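Local coordinates for protein putative HAD-hydrolase YfnB (Bacillus subtilis, PDB 3ED5) that is a putative hydrolase of the haloacid dehalogenase superfamily, possibly a 5'-nucleotidase, whose substrate in the cell is not established, at residues A[179-184]-A[196-201]; A[188-193]-A[214-219]. All coordinates share one frame; numbering follows the deposited sequence.

Contact 1 (A[179-184]-A[196-201]); sequences TLIIGD and AGLDTC
Ile181 and Thr200 sit side by side on neighbouring parallel strands, 179-183 and 199-203, the two strands of a beta-alpha-beta crossover in the Rossmann-like core of this HAD-family hydrolase. Three backbone bonds join them: Ile181 N gives to Asp199 O, Ile181 O takes the N-H of Cys201, and Gly183 N gives to Cys201 O at 3.0 Å. At the start of the pair the strands splay, and a water spans the gap, donating to Thr179 O and accepting from Asp199 N. From the CB of Ile181, CG1 leaves anti to the backbone N (chi1 179°) and runs on extended to CD1 (chi2 170°), while CG2 takes the crowded position between N and the carbonyl carbon. CG2 of Ile181 meets CG2 of Thr200 and O of Asp199 and lies 4.3 Å from Leu198 CD1; on this face helix 161-169 supplies Phe164 against Ile181. Beta-branched residues suit such an extended, buried place. On the other face Cys201, small and apolar, packs its CB on Leu180 CD1 and, at 4.0 Å, Ile182 CG1. OD2 of Asp199 makes a salt bridge with Lys5 NZ and a hydrogen bond with Tyr7 OH, while Asp199 CB rests 3.8 Å from Leu180 CD1.

Contact 2 (A[188-193]-A[214-219]); sequences ADIKGG and IIPTYE
The methyl branch CG2 of Ile190 reaches from helix 186-195 against the loop part of segment 214-219, meeting CG2 of Ile214 at 3.7 Å and Pro216 on its CA and CB. Chi1 of -51° puts CG1 of Ile190 beside the backbone N, anti to the carbonyl carbon, which leaves CG2 anti to N as a methyl close to the helix. Ile214 answers with both branches. CG2 of Ile214 lies 3.5 Å from the backbone N of Lys191, and CD1 of Ile214, carried outward by an extended chi2 of 169°, touches Lys191 CB at 3.9 Å and CE at 4.0 Å. Lysine suits this partly exposed edge, since its methylenes cover the isoleucine while the bent chain brings NZ back to Thr187 O, one turn earlier. An alanine in place of Ile214 would probably open a gap beside Ile190 CG2 and take from Lys191 CB and CE their contacts with CD1. The ring of Pro216 restricts its phi, here -79°, and its CB packs on Ile190 CG2 while the side chain also touches Thr200. No hydrogen bond joins the two segments; this is apolar packing of the crossover helix against the loop that leads into edge strand 218-220 of the parallel HAD sheet.

Overall arrangement
Contacts 1 and 2 have centres about 6 Å apart and interleave along the chain: strand 179-183, helix 186-195, strand 199-203, then the loop into strand 218-220. Contact 1 pairs the two strands of the crossover, and contact 2 packs its connecting helix against the last strand's approach. They touch directly, Leu198 N lying 2.8 Å from Gly193 O and Thr200 O 2.9 Å from Tyr218 N, both probable hydrogen bonds. Strand 199-203 is thus flanked by 179-183 and 218-220 in one parallel sheet. Contact 1 comes near Asp13, the nucleophile by similarity, through Gly183; contact 2 lies toward the edge strand, though its helix carries Asp189, whose side chain touches Asp13.

Contact 1 (A[179-184]-A[196-201])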
ATOM      1  N   THR A 179       9.248  -6.213  16.263  1.00 31.98           N
ATOM      2  CA  THR A 179       8.472  -6.059  15.054  1.00 31.64           C
ATOM      3  C   THR A 179       8.864  -4.792  14.290  1.00 31.85           C
ATOM      4  O   THR A 179       9.052  -3.728  14.888  1.00 32.81           O
ATOM      5  CB  THR A 179       6.966  -6.000  15.395  1.00 31.25           C
ATOM      6  OG1 THR A 179       6.592  -7.181  16.095  1.00 31.07           O
ATOM      7  CG2 THR A 179       6.083  -5.843  14.113  1.00 31.18           C
ATOM      8  N   LEU A 180       8.939  -4.904  12.960  1.00 31.51           N
ATOM      9  CA  LEU A 180       9.238  -3.768  12.098  1.00 30.69           C
ATOM     10  C   LEU A 180       8.115  -3.639  11.078  1.00 30.28           C
ATOM     11  O   LEU A 180       7.722  -4.654  10.459  1.00 30.16           O
ATOM     12  CB  LEU A 180      10.571  -4.020  11.357  1.00 30.05           C
ATOM     13  CG  LEU A 180      11.000  -2.878  10.389  1.00 30.96           C
ATOM     14  CD1 LEU A 180      11.356  -1.581  11.145  1.00 30.28           C
ATOM     15  CD2 LEU A 180      12.225  -3.352   9.578  1.00 32.29           C
ATOM     16  N   ILE A 181       7.632  -2.413  10.840  1.00 30.12           N
ATOM     17  CA  ILE A 181       6.738  -2.206   9.707  1.00 30.58           C
ATOM     18  C   ILE A 181       7.511  -1.493   8.578  1.00 30.23           C
ATOM     19  O   ILE A 181       8.236  -0.529   8.832  1.00 30.86           O
ATOM     20  CB  ILE A 181       5.441  -1.437  10.068  1.00 30.94           C
ATOM     21  CG1 ILE A 181       4.565  -1.244   8.800  1.00 31.12           C
ATOM     22  CG2 ILE A 181       5.748  -0.084  10.763  1.00 30.79           C
ATOM     23  CD1 ILE A 181       3.107  -0.697   9.123  1.00 30.92           C
ATOM     24  N   ILE A 182       7.342  -1.990   7.355  1.00 30.93           N
ATOM     25  CA  ILE A 182       8.029  -1.451   6.173  1.00 30.67           C
ATOM     26  C   ILE A 182       6.971  -0.986   5.180  1.00 31.46           C
ATOM     27  O   ILE A 182       6.101  -1.764   4.777  1.00 31.58           O
ATOM     28  CB  ILE A 182       8.860  -2.568   5.488  1.00 30.44           C
ATOM     29  CG1 ILE A 182       9.858  -3.218   6.466  1.00 32.28           C
ATOM     30  CG2 ILE A 182       9.624  -1.990   4.245  1.00 32.25           C
ATOM     31  CD1 ILE A 182       9.344  -4.511   7.123  1.00 35.01           C
ATOM     32  N   GLY A 183       7.029   0.275   4.796  1.00 30.75           N
ATOM     33  CA  GLY A 183       6.048   0.792   3.822  1.00 32.00           C
ATOM     34  C   GLY A 183       6.456   2.130   3.266  1.00 32.54           C
ATOM     35  O   GLY A 183       7.391   2.795   3.774  1.00 32.23           O
ATOM     36  N   ASP A 184       5.740   2.539   2.211  1.00 32.28           N
ATOM     37  CA  ASP A 184       6.096   3.771   1.499  1.00 33.63           C
ATOM     38  C   ASP A 184       5.285   4.987   1.938  1.00 33.89           C
ATOM     39  O   ASP A 184       5.638   6.125   1.583  1.00 33.81           O
ATOM     40  CB  ASP A 184       5.844   3.566   0.003  1.00 33.76           C
ATOM     41  CG  ASP A 184       4.384   3.503  -0.309  1.00 37.17           C
ATOM     42  OD1 ASP A 184       3.666   2.708   0.330  1.00 39.23           O
ATOM     43  OD2 ASP A 184       3.941   4.247  -1.198  1.00 38.97           O
ATOM     44  N   ALA A 196       1.505   2.953  16.997  1.00 40.07           N
ATOM     45  CA  ALA A 196       1.284   1.601  17.521  1.00 39.04           C
ATOM     46  C   ALA A 196       2.490   1.011  18.259  1.00 38.74           C
ATOM     47  O   ALA A 196       2.465  -0.144  18.705  1.00 38.83           O
ATOM     48  CB  ALA A 196       0.831   0.683  16.344  1.00 38.99           C
ATOM     49  N   GLY A 197       3.543   1.804  18.416  1.00 37.61           N
ATOM     50  CA  GLY A 197       4.691   1.392  19.188  1.00 36.20           C
ATOM     51  C   GLY A 197       5.671   0.511  18.435  1.00 35.78           C
ATOM     52  O   GLY A 197       6.428  -0.230  19.071  1.00 35.56           O
ATOM     53  N   LEU A 198       5.674   0.611  17.101  1.00 33.88           N
ATOM     54  CA  LEU A 198       6.621  -0.141  16.263  1.00 33.13           C
ATOM     55  C   LEU A 198       7.750   0.706  15.681  1.00 33.43           C
ATOM     56  O   LEU A 198       7.536   1.855  15.294  1.00 33.73           O
ATOM     57  CB  LEU A 198       5.899  -0.808  15.082  1.00 33.17           C
ATOM     58  CG  LEU A 198       4.648  -1.644  15.404  1.00 32.92           C
ATOM     59  CD1 LEU A 198       4.062  -2.107  14.125  1.00 36.83           C
ATOM     60  CD2 LEU A 198       5.042  -2.846  16.309  1.00 32.89           C
ATOM     61  N   ASP A 199       8.925   0.090  15.529  1.00 32.13           N
ATOM     62  CA  ASP A 199       9.958   0.634  14.648  1.00 32.00           C
ATOM     63  C   ASP A 199       9.389   0.643  13.225  1.00 30.62           C
ATOM     64  O   ASP A 199       8.601  -0.246  12.851  1.00 29.58           O
ATOM     65  CB  ASP A 199      11.249  -0.218  14.705  1.00 31.11           C
ATOM     66  CG  ASP A 199      12.020  -0.027  16.001  1.00 33.51           C
ATOM     67  OD1 ASP A 199      11.615   0.835  16.803  1.00 32.70           O
ATOM     68  OD2 ASP A 199      13.037  -0.729  16.203  1.00 32.62           O
ATOM     69  N   THR A 200       9.776   1.652  12.449  1.00 30.69           N
ATOM     70  CA  THR A 200       9.283   1.834  11.077  1.00 30.72           C
ATOM     71  C   THR A 200      10.420   1.986  10.051  1.00 30.69           C
ATOM     72  O   THR A 200      11.467   2.595  10.339  1.00 30.78           O
ATOM     73  CB  THR A 200       8.431   3.127  10.980  1.00 31.62           C
ATOM     74  OG1 THR A 200       9.172   4.207  11.548  1.00 30.87           O
ATOM     75  CG2 THR A 200       7.098   2.986  11.772  1.00 32.42           C
ATOM     76  N   CYS A 201      10.172   1.482   8.840  1.00 30.81           N
ATOM     77  CA  CYS A 201      11.116   1.622   7.715  1.00 30.79           C
ATOM     78  C   CYS A 201      10.380   2.226   6.510  1.00 30.83           C
ATOM     79  O   CYS A 201       9.496   1.604   5.957  1.00 30.99           O
ATOM     80  CB  CYS A 201      11.714   0.258   7.369  1.00 31.02           C
ATOM     81  SG  CYS A 201      12.920   0.378   6.011  1.00 32.87           S
TER
HETATM   82  O   HOH W   1       9.806  -2.172  16.900  1.00 35.14           O

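Contact 2 (A[188-193]-A[214-219])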
ATOM      1  N   ALA A 188       0.109   6.357   6.387  1.00 35.32           N
ATOM      2  CA  ALA A 188      -0.533   5.098   6.744  1.00 34.98           C
ATOM      3  C   ALA A 188       0.452   4.221   7.471  1.00 34.43           C
ATOM      4  O   ALA A 188       0.104   3.626   8.516  1.00 36.42           O
ATOM      5  CB  ALA A 188      -1.037   4.353   5.522  1.00 34.15           C
ATOM      6  N   ASP A 189       1.668   4.107   6.917  1.00 33.03           N
ATOM      7  CA  ASP A 189       2.630   3.088   7.436  1.00 32.46           C
ATOM      8  C   ASP A 189       3.518   3.630   8.530  1.00 32.74           C
ATOM      9  O   ASP A 189       3.654   3.015   9.602  1.00 31.70           O
ATOM     10  CB  ASP A 189       3.498   2.528   6.300  1.00 33.24           C
ATOM     11  CG  ASP A 189       2.680   1.870   5.215  1.00 35.41           C
ATOM     12  OD1 ASP A 189       1.811   1.037   5.553  1.00 34.51           O
ATOM     13  OD2 ASP A 189       2.905   2.229   4.030  1.00 34.11           O
ATOM     14  N   ILE A 190       4.127   4.787   8.299  1.00 31.15           N
ATOM     15  CA  ILE A 190       5.088   5.288   9.266  1.00 32.56           C
ATOM     16  C   ILE A 190       4.382   5.882  10.480  1.00 33.03           C
ATOM     17  O   ILE A 190       4.652   5.484  11.604  1.00 32.81           O
ATOM     18  CB  ILE A 190       6.099   6.261   8.634  1.00 32.60           C
ATOM     19  CG1 ILE A 190       6.731   5.652   7.357  1.00 33.22           C
ATOM     20  CG2 ILE A 190       7.139   6.669   9.658  1.00 32.38           C
ATOM     21  CD1 ILE A 190       7.411   4.237   7.547  1.00 30.71           C
ATOM     22  N   LYS A 191       3.429   6.783  10.260  1.00 33.10           N
ATOM     23  CA  LYS A 191       2.614   7.301  11.356  1.00 34.84           C
ATOM     24  C   LYS A 191       1.885   6.146  12.047  1.00 34.99           C
ATOM     25  O   LYS A 191       1.861   6.081  13.261  1.00 35.15           O
ATOM     26  CB  LYS A 191       1.612   8.336  10.866  1.00 35.67           C
ATOM     27  CG  LYS A 191       0.773   8.974  11.996  1.00 40.06           C
ATOM     28  CD  LYS A 191      -0.624   9.347  11.408  1.00 47.62           C
ATOM     29  CE  LYS A 191      -0.595  10.577  10.528  1.00 51.39           C
ATOM     30  NZ  LYS A 191      -1.384  10.356   9.247  1.00 50.62           N
ATOM     31  N   GLY A 192       1.321   5.233  11.257  1.00 35.72           N
ATOM     32  CA  GLY A 192       0.651   4.047  11.798  1.00 35.60           C
ATOM     33  C   GLY A 192       1.543   3.262  12.762  1.00 35.72           C
ATOM     34  O   GLY A 192       1.165   3.004  13.934  1.00 34.23           O
ATOM     35  N   GLY A 193       2.738   2.914  12.295  1.00 35.29           N
ATOM     36  CA  GLY A 193       3.627   2.075  13.119  1.00 36.37           C
ATOM     37  C   GLY A 193       4.063   2.812  14.361  1.00 37.45           C
ATOM     38  O   GLY A 193       4.096   2.228  15.441  1.00 37.75           O
ATOM     39  N   ILE A 214       6.860  13.212   9.660  1.00 44.89           N
ATOM     40  CA  ILE A 214       6.615  11.948  10.365  1.00 42.22           C
ATOM     41  C   ILE A 214       7.934  11.174  10.270  1.00 41.49           C
ATOM     42  O   ILE A 214       8.302  10.693   9.173  1.00 41.04           O
ATOM     43  CB  ILE A 214       5.454  11.188   9.699  1.00 42.39           C
ATOM     44  CG1 ILE A 214       4.164  12.003   9.838  1.00 41.30           C
ATOM     45  CG2 ILE A 214       5.301   9.773  10.290  1.00 41.14           C
ATOM     46  CD1 ILE A 214       3.011  11.496   8.992  1.00 40.15           C
ATOM     47  N   ILE A 215       8.641  11.049  11.393  1.00 39.12           N
ATOM     48  CA  ILE A 215      10.021  10.533  11.360  1.00 38.39           C
ATOM     49  C   ILE A 215      10.132   8.998  11.535  1.00 37.16           C
ATOM     50  O   ILE A 215       9.871   8.469  12.618  1.00 36.99           O
ATOM     51  CB  ILE A 215      10.961  11.245  12.388  1.00 38.43           C
ATOM     52  CG1 ILE A 215      10.856  12.784  12.301  1.00 40.41           C
ATOM     53  CG2 ILE A 215      12.450  10.754  12.238  1.00 38.09           C
ATOM     54  CD1 ILE A 215      11.118  13.391  10.915  1.00 41.70           C
ATOM     55  N   PRO A 216      10.587   8.298  10.486  1.00 35.34           N
ATOM     56  CA  PRO A 216      10.708   6.831  10.550  1.00 34.59           C
ATOM     57  C   PRO A 216      11.969   6.390  11.320  1.00 34.03           C
ATOM     58  O   PRO A 216      12.903   7.184  11.460  1.00 34.03           O
ATOM     59  CB  PRO A 216      10.837   6.448   9.077  1.00 34.80           C
ATOM     60  CG  PRO A 216      11.561   7.613   8.472  1.00 33.98           C
ATOM     61  CD  PRO A 216      11.033   8.834   9.188  1.00 34.85           C
ATOM     62  N   THR A 217      12.025   5.134  11.770  1.00 32.68           N
ATOM     63  CA  THR A 217      13.254   4.622  12.389  1.00 32.77           C
ATOM     64  C   THR A 217      14.338   4.514  11.336  1.00 31.45           C
ATOM     65  O   THR A 217      15.502   4.851  11.617  1.00 31.03           O
ATOM     66  CB  THR A 217      13.044   3.219  13.043  1.00 32.10           C
ATOM     67  OG1 THR A 217      11.828   3.260  13.806  1.00 31.45           O
ATOM     68  CG2 THR A 217      14.240   2.820  13.956  1.00 33.16           C
ATOM     69  N   TYR A 218      13.950   4.041  10.139  1.00 30.92           N
ATOM     70  CA  TYR A 218      14.866   3.908   8.996  1.00 30.35           C
ATOM     71  C   TYR A 218      14.220   4.465   7.742  1.00 31.22           C
ATOM     72  O   TYR A 218      13.011   4.480   7.635  1.00 30.94           O
ATOM     73  CB  TYR A 218      15.164   2.436   8.687  1.00 31.08           C
ATOM     74  CG  TYR A 218      15.455   1.610   9.908  1.00 30.92           C
ATOM     75  CD1 TYR A 218      16.737   1.588  10.461  1.00 33.56           C
ATOM     76  CD2 TYR A 218      14.440   0.835  10.497  1.00 32.36           C
ATOM     77  CE1 TYR A 218      17.024   0.830  11.594  1.00 32.35           C
ATOM     78  CE2 TYR A 218      14.719   0.054  11.629  1.00 31.02           C
ATOM     79  CZ  TYR A 218      16.021   0.068  12.168  1.00 33.51           C
ATOM     80  OH  TYR A 218      16.334  -0.681  13.289  1.00 33.84           O
ATOM     81  N   GLU A 219      15.060   4.863   6.794  1.00 30.74           N
ATOM     82  CA  GLU A 219      14.602   5.304   5.479  1.00 30.65           C
ATOM     83  C   GLU A 219      15.540   4.680   4.429  1.00 31.34           C
ATOM     84  O   GLU A 219      16.771   4.821   4.546  1.00 32.01           O
ATOM     85  CB  GLU A 219      14.678   6.829   5.401  1.00 30.55           C
ATOM     86  CG  GLU A 219      14.225   7.323   4.002  1.00 30.16           C
ATOM     87  CD  GLU A 219      14.325   8.826   3.855  1.00 31.55           C
ATOM     88  OE1 GLU A 219      14.611   9.542   4.856  1.00 32.61           O
ATOM     89  OE2 GLU A 219      14.122   9.292   2.711  1.00 33.55           O
TER